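Local coordinates for ABC transporter ATP-binding protein (Sulfolobus tokodaii, PDB 2PJZ) that probably binds and hydrolyses ATP as the nucleotide-binding subunit of an ABC transporter, possibly one for cobalt transport, at residues 73-84 with 142-153; 19-27 with 197-205. All coordinates share one frame; numbering follows the deposited sequence. Where two conformers were deposited one is given.

Contact 1. Residues 73-84 with 142-153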
loop_
_atom_site.group_PDB
_atom_site.type_symbol
_atom_site.label_atom_id
_atom_site.label_comp_id
_atom_site.label_asym_id
_atom_site.label_seq_id
_atom_site.Cartn_x
_atom_site.Cartn_y
_atom_site.Cartn_z
ATOM N N TYR A 73 14.432 -9.738 7.007
ATOM C CA TYR A 73 15.351 -8.779 6.402
ATOM C C TYR A 73 15.185 -7.493 7.196
ATOM O O TYR A 73 14.122 -6.897 7.179
ATOM C CB TYR A 73 14.988 -8.563 4.929
ATOM C CG TYR A 73 15.861 -7.590 4.154
ATOM C CD1 TYR A 73 17.222 -7.342 4.514
ATOM C CD2 TYR A 73 15.341 -6.941 3.037
ATOM C CE1 TYR A 73 18.025 -6.447 3.752
ATOM C CE2 TYR A 73 16.149 -6.085 2.241
ATOM C CZ TYR A 73 17.466 -5.835 2.616
ATOM O OH TYR A 73 18.185 -4.985 1.822
ATOM N N ILE A 74 16.231 -7.100 7.930
ATOM C CA ILE A 74 16.118 -5.959 8.858
ATOM C C ILE A 74 15.755 -4.653 8.197
ATOM O O ILE A 74 15.139 -3.787 8.839
ATOM C CB ILE A 74 17.385 -5.718 9.716
ATOM C CG1 ILE A 74 18.643 -5.617 8.842
ATOM C CG2 ILE A 74 17.450 -6.733 10.863
ATOM C CD1 ILE A 74 19.802 -4.915 9.527
ATOM N N ARG A 75 16.113 -4.510 6.919
ATOM C CA ARG A 75 15.836 -3.285 6.163
ATOM C C ARG A 75 14.454 -3.156 5.543
ATOM O O ARG A 75 14.143 -2.124 4.932
ATOM C CB ARG A 75 16.907 -3.064 5.095
ATOM C CG ARG A 75 18.314 -2.991 5.766
ATOM C CD ARG A 75 19.337 -2.534 4.770
ATOM N NE ARG A 75 20.689 -2.978 5.093
ATOM C CZ ARG A 75 21.629 -2.205 5.612
ATOM N NH1 ARG A 75 21.379 -0.929 5.889
ATOM N NH2 ARG A 75 22.833 -2.725 5.846
ATOM N N TYR A 76 13.644 -4.205 5.665
ATOM C CA TYR A 76 12.255 -4.179 5.174
ATOM C C TYR A 76 11.285 -4.133 6.341
ATOM O O TYR A 76 11.491 -4.823 7.352
ATOM C CB TYR A 76 11.992 -5.456 4.346
ATOM C CG TYR A 76 10.560 -5.549 3.852
ATOM C CD1 TYR A 76 10.174 -4.890 2.697
ATOM C CD2 TYR A 76 9.584 -6.250 4.578
ATOM C CE1 TYR A 76 8.851 -4.941 2.237
ATOM C CE2 TYR A 76 8.260 -6.330 4.116
ATOM C CZ TYR A 76 7.914 -5.656 2.945
ATOM O OH TYR A 76 6.638 -5.714 2.464
ATOM N N SER A 77 10.224 -3.334 6.213
ATOM C CA SER A 77 9.152 -3.284 7.191
ATOM C C SER A 77 7.794 -3.322 6.507
ATOM O O SER A 77 7.648 -2.862 5.382
ATOM C CB SER A 77 9.178 -1.938 7.965
ATOM O OG SER A 77 10.259 -1.882 8.820
ATOM N N THR A 78 6.793 -3.835 7.221
ATOM C CA THR A 78 5.397 -3.730 6.788
ATOM C C THR A 78 4.548 -3.363 8.014
ATOM O O THR A 78 4.928 -3.635 9.163
ATOM C CB THR A 78 4.869 -5.056 6.104
ATOM O OG1 THR A 78 3.504 -4.900 5.650
ATOM C CG2 THR A 78 4.924 -6.246 7.102
ATOM N N ASN A 79 3.435 -2.700 7.761
ATOM C CA ASN A 79 2.442 -2.451 8.825
ATOM C C ASN A 79 1.345 -3.489 8.843
ATOM O O ASN A 79 0.377 -3.335 9.588
ATOM C CB ASN A 79 1.821 -1.062 8.648
ATOM C CG ASN A 79 0.885 -0.976 7.434
ATOM O OD1 ASN A 79 0.841 -1.875 6.589
ATOM N ND2 ASN A 79 0.101 0.104 7.377
ATOM N N LEU A 80 1.490 -4.563 8.045
ATOM C CA LEU A 80 0.413 -5.583 7.973
ATOM C C LEU A 80 0.174 -6.213 9.348
ATOM O O LEU A 80 1.134 -6.509 10.082
ATOM C CB LEU A 80 0.730 -6.698 6.965
ATOM C CG LEU A 80 0.546 -6.341 5.487
ATOM C CD1 LEU A 80 1.344 -7.391 4.661
ATOM C CD2 LEU A 80 -0.926 -6.306 5.052
ATOM N N PRO A 81 -1.103 -6.434 9.694
ATOM C CA PRO A 81 -1.403 -6.927 11.048
ATOM C C PRO A 81 -0.711 -8.265 11.344
ATOM O O PRO A 81 -0.332 -8.511 12.480
ATOM C CB PRO A 81 -2.932 -7.093 11.048
ATOM C CG PRO A 81 -3.427 -6.256 9.968
ATOM C CD PRO A 81 -2.316 -6.214 8.894
ATOM N N GLU A 82 -0.521 -9.092 10.315
ATOM C CA GLU A 82 0.147 -10.407 10.440
ATOM C C GLU A 82 1.582 -10.306 11.011
ATOM O O GLU A 82 2.106 -11.271 11.596
ATOM C CB GLU A 82 0.204 -11.109 9.074
ATOM C CG GLU A 82 -1.129 -11.616 8.512
ATOM C CD GLU A 82 -1.909 -10.593 7.687
ATOM O OE1 GLU A 82 -1.669 -9.354 7.751
ATOM O OE2 GLU A 82 -2.820 -11.049 6.973
ATOM N N ALA A 83 2.213 -9.146 10.847
ATOM C CA ALA A 83 3.587 -8.925 11.366
ATOM C C ALA A 83 3.635 -8.642 12.879
ATOM O O ALA A 83 4.719 -8.579 13.470
ATOM C CB ALA A 83 4.299 -7.786 10.569
ATOM N N TYR A 84 2.469 -8.453 13.503
ATOM C CA TYR A 84 2.400 -8.000 14.893
ATOM C C TYR A 84 1.463 -8.872 15.699
ATOM O O TYR A 84 0.483 -9.393 15.177
ATOM C CB TYR A 84 1.973 -6.537 14.963
ATOM C CG TYR A 84 2.863 -5.674 14.102
ATOM C CD1 TYR A 84 4.126 -5.278 14.556
ATOM C CD2 TYR A 84 2.476 -5.310 12.811
ATOM C CE1 TYR A 84 4.962 -4.506 13.764
ATOM C CE2 TYR A 84 3.318 -4.526 11.998
ATOM C CZ TYR A 84 4.557 -4.128 12.495
ATOM O OH TYR A 84 5.407 -3.369 11.729
ATOM N N ALA A 142 6.352 0.090 11.784
ATOM C CA ALA A 142 7.037 -0.145 10.503
ATOM C C ALA A 142 8.091 0.956 10.233
ATOM O O ALA A 142 9.214 0.662 9.820
ATOM C CB ALA A 142 6.037 -0.225 9.370
ATOM N N LEU A 143 7.719 2.215 10.470
ATOM C CA LEU A 143 8.582 3.343 10.103
ATOM C C LEU A 143 9.683 3.640 11.094
ATOM O O LEU A 143 10.717 4.224 10.716
ATOM C CB LEU A 143 7.764 4.617 9.855
ATOM C CG LEU A 143 6.702 4.537 8.745
ATOM C CD1 LEU A 143 5.920 5.806 8.747
ATOM C CD2 LEU A 143 7.287 4.287 7.352
ATOM N N ALA A 144 9.473 3.276 12.358
ATOM C CA ALA A 144 10.438 3.668 13.397
ATOM C C ALA A 144 11.731 2.861 13.343
ATOM O O ALA A 144 12.711 3.207 13.990
ATOM C CB ALA A 144 9.810 3.605 14.772
ATOM N N SER A 145 11.755 1.793 12.547
ATOM C CA SER A 145 13.014 1.139 12.230
ATOM C C SER A 145 13.804 1.763 11.070
ATOM O O SER A 145 14.843 1.209 10.655
ATOM C CB SER A 145 12.801 -0.360 11.978
ATOM O OG SER A 145 11.949 -0.551 10.872
ATOM N N GLN A 146 13.313 2.876 10.529
ATOM C CA GLN A 146 13.951 3.521 9.396
ATOM C C GLN A 146 14.255 2.498 8.263
ATOM O O GLN A 146 15.407 2.357 7.807
ATOM C CB GLN A 146 15.223 4.253 9.845
ATOM C CG GLN A 146 14.886 5.391 10.798
ATOM C CD GLN A 146 15.955 6.463 10.869
ATOM O OE1 GLN A 146 16.668 6.556 11.869
ATOM N NE2 GLN A 146 16.065 7.280 9.828
ATOM N N PRO A 147 13.204 1.808 7.786
ATOM C CA PRO A 147 13.383 0.799 6.747
ATOM C C PRO A 147 13.869 1.444 5.472
ATOM O O PRO A 147 13.514 2.611 5.161
ATOM C CB PRO A 147 11.942 0.274 6.513
ATOM C CG PRO A 147 11.042 1.426 6.930
ATOM C CD PRO A 147 11.778 2.029 8.117
ATOM N N GLU A 148 14.682 0.717 4.721
ATOM C CA GLU A 148 14.955 1.129 3.355
ATOM C C GLU A 148 13.771 0.830 2.421
ATOM O O GLU A 148 13.583 1.499 1.408
ATOM C CB GLU A 148 16.191 0.404 2.818
ATOM C CG GLU A 148 17.498 0.757 3.547
ATOM C CD GLU A 148 17.869 2.230 3.524
ATOM O OE1 GLU A 148 17.376 3.013 2.658
ATOM O OE2 GLU A 148 18.683 2.598 4.404
ATOM N N ILE A 149 12.994 -0.199 2.760
ATOM C CA ILE A 149 11.943 -0.682 1.864
ATOM C C ILE A 149 10.744 -0.949 2.747
ATOM O O ILE A 149 10.870 -1.629 3.732
ATOM C CB ILE A 149 12.367 -2.014 1.145
ATOM C CG1 ILE A 149 13.725 -1.816 0.433
ATOM C CG2 ILE A 149 11.250 -2.469 0.141
ATOM C CD1 ILE A 149 14.251 -3.136 -0.330
ATOM N N VAL A 150 9.570 -0.455 2.353
ATOM C CA VAL A 150 8.372 -0.635 3.206
ATOM C C VAL A 150 7.133 -1.095 2.353
ATOM O O VAL A 150 6.948 -0.675 1.203
ATOM C CB VAL A 150 8.156 0.700 4.035
ATOM C CG1 VAL A 150 7.690 1.846 3.086
ATOM C CG2 VAL A 150 7.238 0.509 5.237
ATOM N N GLY A 151 6.291 -1.956 2.920
ATOM C CA GLY A 151 5.024 -2.331 2.298
ATOM C C GLY A 151 3.943 -1.836 3.231
ATOM O O GLY A 151 3.792 -2.333 4.346
ATOM N N LEU A 152 3.198 -0.836 2.791
ATOM C CA LEU A 152 2.200 -0.257 3.668
ATOM C C LEU A 152 0.789 -0.538 3.165
ATOM O O LEU A 152 0.443 -0.192 2.045
ATOM C CB LEU A 152 2.443 1.235 3.856
ATOM C CG LEU A 152 3.754 1.609 4.519
ATOM C CD1 LEU A 152 3.935 3.132 4.494
ATOM C CD2 LEU A 152 3.799 1.071 5.966
ATOM N N ASP A 153 0.002 -1.206 3.997
ATOM C CA ASP A 153 -1.405 -1.480 3.664
ATOM C C ASP A 153 -2.335 -0.402 4.275
ATOM O O ASP A 153 -2.336 -0.175 5.492
ATOM C CB ASP A 153 -1.792 -2.855 4.181
ATOM C CG ASP A 153 -3.194 -3.276 3.746
ATOM O OD1 ASP A 153 -3.633 -2.897 2.642
ATOM O OD2 ASP A 153 -3.844 -3.964 4.535
HETATM O O HOH W 1 13.134 -2.010 8.855
HETATM O O HOH W 2 19.469 0.671 6.345
#
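Ala-142, near the end of helix 131-144, meets Ser-77 through its carbonyl and Thr-78 through its methyl. Ser-77 OG donates to Ala-142 O at 2.9 Å, in the carbonyl plane on a lone pair. With OG anti to its carbonyl carbon (chi1 -71°), Ser-77 turns its hydroxyl to the helix end, and Pro-147 CB packs 3.6 Å from that same OG. Glu-148 runs alongside Arg-75, both side chains pointing the same way; a water joins Glu-148 OE2 to Arg-75 NH1. From Ile-149 onward the chain is a strand parallel to strand 76-78, their axes 9° apart. Ile-149 N donates to Arg-75 O and Ile-149 O accepts from Ser-77 N, while Ile-149 CG2 touches the edge of the Tyr-76 ring, 3.7 Å from CD1. Gly-151 N donates to Ser-77 O at 3.0 Å; Tyr-76 OH, hydrogen-bonded to Ser-51, lies 3.8 Å from Gly-151 CA, where glycine has no side chain. Gly-151 O takes Thr-78 OG1 at 2.9 Å, tilted from the carbonyl plane, and the same OG1 accepts from Leu-80 N in an ST turn. Beyond Leu-152, Asn-79 OD1 accepts from Asp-153 N at 2.8 Å, nearly straight at 169°, and Asn-79 ND2 donates to Asp-153 O at 3.1 Å; ND2 also bonds Thr-139 on helix 131-144. Strand 149-153 ends in an aspartate, consistent with the Walker B strand of ABC ATPases. The two bonds from Asn-79 tie the loop after strand 76-78 to that end, leaving the Asp-153 carboxylate to Thr-44 of the probable P-loop.

Contact 2. Residues 19-27 with 197-205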
loop_
_atom_site.group_PDB
_atom_site.type_symbol
_atom_site.label_atom_id
_atom_site.label_comp_id
_atom_site.label_asym_id
_atom_site.label_seq_id
_atom_site.Cartn_x
_atom_site.Cartn_y
_atom_site.Cartn_z
ATOM N N PHE A 19 -10.645 -17.853 -8.210
ATOM C CA PHE A 19 -10.359 -16.589 -8.862
ATOM C C PHE A 19 -8.978 -16.130 -8.398
ATOM O O PHE A 19 -8.723 -16.121 -7.200
ATOM C CB PHE A 19 -11.351 -15.505 -8.480
ATOM C CG PHE A 19 -11.077 -14.247 -9.189
ATOM C CD1 PHE A 19 -11.367 -14.137 -10.546
ATOM C CD2 PHE A 19 -10.418 -13.206 -8.546
ATOM C CE1 PHE A 19 -11.041 -12.966 -11.240
ATOM C CE2 PHE A 19 -10.104 -12.038 -9.227
ATOM C CZ PHE A 19 -10.404 -11.920 -10.566
ATOM N N SER A 20 -8.126 -15.730 -9.345
ATOM C CA SER A 20 -6.761 -15.354 -8.986
ATOM C C SER A 20 -6.292 -14.118 -9.747
ATOM O O SER A 20 -6.879 -13.738 -10.750
ATOM C CB SER A 20 -5.798 -16.516 -9.246
ATOM O OG SER A 20 -5.931 -16.989 -10.570
ATOM N N LEU A 21 -5.249 -13.487 -9.222
ATOM C CA LEU A 21 -4.435 -12.533 -9.957
ATOM C C LEU A 21 -3.394 -13.369 -10.690
ATOM O O LEU A 21 -2.848 -14.340 -10.129
ATOM C CB LEU A 21 -3.704 -11.614 -8.982
ATOM C CG LEU A 21 -4.555 -10.658 -8.157
ATOM C CD1 LEU A 21 -3.702 -9.845 -7.204
ATOM C CD2 LEU A 21 -5.228 -9.727 -9.134
ATOM N N GLU A 22 -3.133 -13.046 -11.950
ATOM C CA GLU A 22 -2.078 -13.758 -12.667
ATOM C C GLU A 22 -1.209 -12.750 -13.405
ATOM O O GLU A 22 -1.653 -11.619 -13.666
ATOM C CB GLU A 22 -2.654 -14.768 -13.681
ATOM C CG GLU A 22 -3.572 -15.815 -13.069
ATOM C CD GLU A 22 -2.842 -16.881 -12.262
ATOM O OE1 GLU A 22 -1.602 -17.026 -12.388
ATOM O OE2 GLU A 22 -3.534 -17.596 -11.511
ATOM N N ASN A 23 0.010 -13.167 -13.732
ATOM C CA ASN A 23 0.913 -12.383 -14.580
ATOM C C ASN A 23 1.138 -10.960 -14.037
ATOM O O ASN A 23 1.116 -9.954 -14.781
ATOM C CB ASN A 23 0.367 -12.344 -16.026
ATOM C CG ASN A 23 -0.035 -13.719 -16.534
ATOM O OD1 ASN A 23 -1.209 -13.935 -16.907
ATOM N ND2 ASN A 23 0.899 -14.653 -16.536
ATOM N N ILE A 24 1.331 -10.860 -12.726
ATOM C CA ILE A 24 1.555 -9.556 -12.114
ATOM C C ILE A 24 3.030 -9.254 -12.219
ATOM O O ILE A 24 3.862 -10.011 -11.691
ATOM C CB ILE A 24 1.086 -9.475 -10.644
ATOM C CG1 ILE A 24 -0.423 -9.791 -10.538
ATOM C CG2 ILE A 24 1.459 -8.078 -9.983
ATOM C CD1 ILE A 24 -1.392 -8.845 -11.347
ATOM N N ASN A 25 3.348 -8.139 -12.881
ATOM C CA ASN A 25 4.746 -7.722 -13.042
ATOM C C ASN A 25 4.958 -6.279 -12.559
ATOM O O ASN A 25 4.144 -5.389 -12.843
ATOM C CB ASN A 25 5.158 -7.834 -14.489
ATOM C CG ASN A 25 5.224 -9.250 -14.968
ATOM O OD1 ASN A 25 6.121 -10.008 -14.595
ATOM N ND2 ASN A 25 4.273 -9.624 -15.835
ATOM N N LEU A 26 6.016 -6.047 -11.786
ATOM C CA LEU A 26 6.284 -4.710 -11.279
ATOM C C LEU A 26 7.753 -4.615 -10.856
ATOM O O LEU A 26 8.254 -5.544 -10.235
ATOM C CB LEU A 26 5.402 -4.413 -10.048
ATOM C CG LEU A 26 5.614 -3.091 -9.306
ATOM C CD1 LEU A 26 5.150 -1.942 -10.170
ATOM C CD2 LEU A 26 4.893 -3.067 -7.965
ATOM N N GLU A 27 8.417 -3.484 -11.125
ATOM C CA GLU A 27 9.744 -3.240 -10.524
ATOM C C GLU A 27 9.678 -1.878 -9.890
ATOM O O GLU A 27 9.183 -0.914 -10.517
ATOM C CB GLU A 27 10.925 -3.354 -11.554
ATOM C CG GLU A 27 11.019 -4.763 -12.105
ATOM C CD GLU A 27 12.283 -5.148 -12.830
ATOM O OE1 GLU A 27 13.061 -4.239 -13.200
ATOM O OE2 GLU A 27 12.475 -6.392 -13.013
ATOM N N TYR A 197 -0.007 3.053 -9.634
ATOM C CA TYR A 197 -0.482 1.996 -10.499
ATOM C C TYR A 197 -1.920 1.674 -10.082
ATOM O O TYR A 197 -2.278 1.860 -8.939
ATOM C CB TYR A 197 0.348 0.734 -10.281
ATOM C CG TYR A 197 1.772 0.874 -10.749
ATOM C CD1 TYR A 197 2.152 0.359 -11.983
ATOM C CD2 TYR A 197 2.724 1.524 -9.962
ATOM C CE1 TYR A 197 3.470 0.477 -12.452
ATOM C CE2 TYR A 197 4.056 1.659 -10.410
ATOM C CZ TYR A 197 4.402 1.116 -11.665
ATOM O OH TYR A 197 5.679 1.235 -12.162
ATOM N N PHE A 198 -2.728 1.242 -11.038
ATOM C CA PHE A 198 -4.068 0.722 -10.765
ATOM C C PHE A 198 -4.050 -0.810 -10.809
ATOM O O PHE A 198 -3.519 -1.388 -11.740
ATOM C CB PHE A 198 -5.027 1.195 -11.864
ATOM C CG PHE A 198 -5.342 2.654 -11.773
ATOM C CD1 PHE A 198 -6.448 3.093 -11.021
ATOM C CD2 PHE A 198 -4.531 3.587 -12.417
ATOM C CE1 PHE A 198 -6.758 4.458 -10.930
ATOM C CE2 PHE A 198 -4.843 4.955 -12.343
ATOM C CZ PHE A 198 -5.947 5.389 -11.595
ATOM N N LEU A 199 -4.644 -1.449 -9.810
ATOM C CA LEU A 199 -4.897 -2.897 -9.905
ATOM C C LEU A 199 -6.335 -3.017 -10.421
ATOM O O LEU A 199 -7.272 -2.932 -9.624
ATOM C CB LEU A 199 -4.728 -3.564 -8.531
ATOM C CG LEU A 199 -4.746 -5.102 -8.442
ATOM C CD1 LEU A 199 -3.708 -5.773 -9.362
ATOM C CD2 LEU A 199 -4.522 -5.489 -7.027
ATOM N N VAL A 200 -6.468 -3.202 -11.736
ATOM C CA VAL A 200 -7.766 -3.412 -12.450
ATOM C C VAL A 200 -7.541 -4.194 -13.731
ATOM O O VAL A 200 -6.441 -4.247 -14.238
ATOM C CB VAL A 200 -8.476 -2.071 -12.855
ATOM C CG1 VAL A 200 -9.102 -1.412 -11.646
ATOM C CG2 VAL A 200 -7.508 -1.129 -13.560
ATOM N N GLY A 201 -8.587 -4.794 -14.288
ATOM C CA GLY A 201 -8.435 -5.561 -15.528
ATOM C C GLY A 201 -7.554 -6.755 -15.278
ATOM O O GLY A 201 -6.757 -7.167 -16.140
ATOM N N ASN A 202 -7.639 -7.270 -14.051
ATOM C CA ASN A 202 -6.838 -8.408 -13.643
ATOM C C ASN A 202 -5.346 -8.128 -13.936
ATOM O O ASN A 202 -4.566 -9.017 -14.261
ATOM C CB ASN A 202 -7.436 -9.709 -14.295
ATOM C CG ASN A 202 -8.990 -9.933 -13.973
ATOM O OD1 ASN A 202 -9.798 -10.202 -14.861
ATOM N ND2 ASN A 202 -9.365 -9.821 -12.725
ATOM N N ARG A 203 -4.934 -6.852 -13.832
ATOM C CA ARG A 203 -3.559 -6.422 -14.164
ATOM C C ARG A 203 -3.076 -5.266 -13.271
ATOM O O ARG A 203 -3.884 -4.526 -12.730
ATOM C CB ARG A 203 -3.507 -5.895 -15.610
ATOM C CG ARG A 203 -3.720 -6.917 -16.739
ATOM C CD ARG A 203 -4.407 -6.248 -17.959
ATOM N NE ARG A 203 -5.068 -7.243 -18.809
ATOM C CZ ARG A 203 -4.503 -7.836 -19.863
ATOM N NH1 ARG A 203 -3.261 -7.530 -20.228
ATOM N NH2 ARG A 203 -5.187 -8.744 -20.556
ATOM N N LEU A 204 -1.769 -5.102 -13.132
ATOM C CA LEU A 204 -1.220 -3.902 -12.508
ATOM C C LEU A 204 -0.874 -2.912 -13.616
ATOM O O LEU A 204 0.052 -3.169 -14.398
ATOM C CB LEU A 204 0.032 -4.244 -11.737
ATOM C CG LEU A 204 0.509 -3.493 -10.511
ATOM C CD1 LEU A 204 -0.591 -3.127 -9.490
ATOM C CD2 LEU A 204 1.562 -4.395 -9.815
ATOM N N GLN A 205 -1.578 -1.780 -13.677
ATOM C CA GLN A 205 -1.425 -0.871 -14.831
ATOM C C GLN A 205 -0.917 0.522 -14.459
ATOM O O GLN A 205 -1.388 1.127 -13.505
ATOM C CB GLN A 205 -2.727 -0.823 -15.638
ATOM C CG GLN A 205 -3.411 -2.193 -15.790
ATOM C CD GLN A 205 -4.533 -2.189 -16.814
ATOM O OE1 GLN A 205 -4.442 -1.501 -17.835
ATOM N NE2 GLN A 205 -5.600 -2.933 -16.545
HETATM O O HOH W 3 -7.667 -10.545 -10.849
HETATM O O HOH W 4 -4.983 -11.378 -13.385
HETATM O O HOH W 5 3.530 -3.066 -14.027
HETATM O O HOH W 6 7.718 1.381 -10.328
#
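The Phe-19 and Tyr-197 rings stand at the two ends of this contact and are used differently. Phe-19 offers its edge: Asn-202 ND2 lies close to the ring plane, 3.2 Å from Phe-19 CZ, with ring and amide planes 60° apart. That ND2 donates to a water, which passes the link on to Ser-20 O. Tyr-197 offers a face, over which Leu-26 CD1 sits 3.7 Å from the ring centroid and 21° off the ring normal, a CH-pi contact. Leu-26 has CG anti to the backbone N (chi1 175°), which puts CD1 over the ring of Tyr-197. Between the rings the contact is aliphatic. Leu-204 CD2 fits between the alternate residues Ile-24 and Leu-26, 3.7 Å from Ile-24 CG2 and 3.8 Å from Leu-26 CB, and Leu-199 CD1 lies 4.2 Å from Leu-21 CD2 and slightly farther from Ile-24 CD1. Strands 197-200 and 203-205 form a hairpin around Gly-201 and Asn-202, while 19-27 bends through a G1 bulge at Asn-23 and Ile-24, facing Val-7. At the far end a water lies 2.7 Å from Tyr-197 OH and donates to Glu-27 O. An alanine in place of Tyr-197 removes ring and hydroxyl, and would probably leave a gap beside Leu-26 CD1 and this water without its phenolic mate. No direct hydrogen bond joins the two segments: aliphatic side chains carry the contact, with waters around it, and pack the sheet of strand 17-28 on the mixed sheet's face near its margin, consistent with the ABC-beta subdomain of ABC ATPases.

Contacts 1 and 2 lie on opposite sides of the chain's centre, their centres 23 Å apart and their nearest atoms about 10 Å apart. Both involve the six-stranded mixed sheet, at its two margins: 76-78 is one outermost strand, joined in contact 1 to 149-153, and 203-209 is the other, whose hairpin packs in contact 2 against the antiparallel sheet that holds strand 17-28. Strand 32-36, which leads into the probable P-loop, runs between them. Each contact touches that loop, contact 1 through Asp-153 and contact 2 through Leu-199 on Ser-41. The side chains of Asp-153 and Glu-22 lie about 5 Å and about 3 Å, respectively, from bound sulfate, probably a crystallisation component.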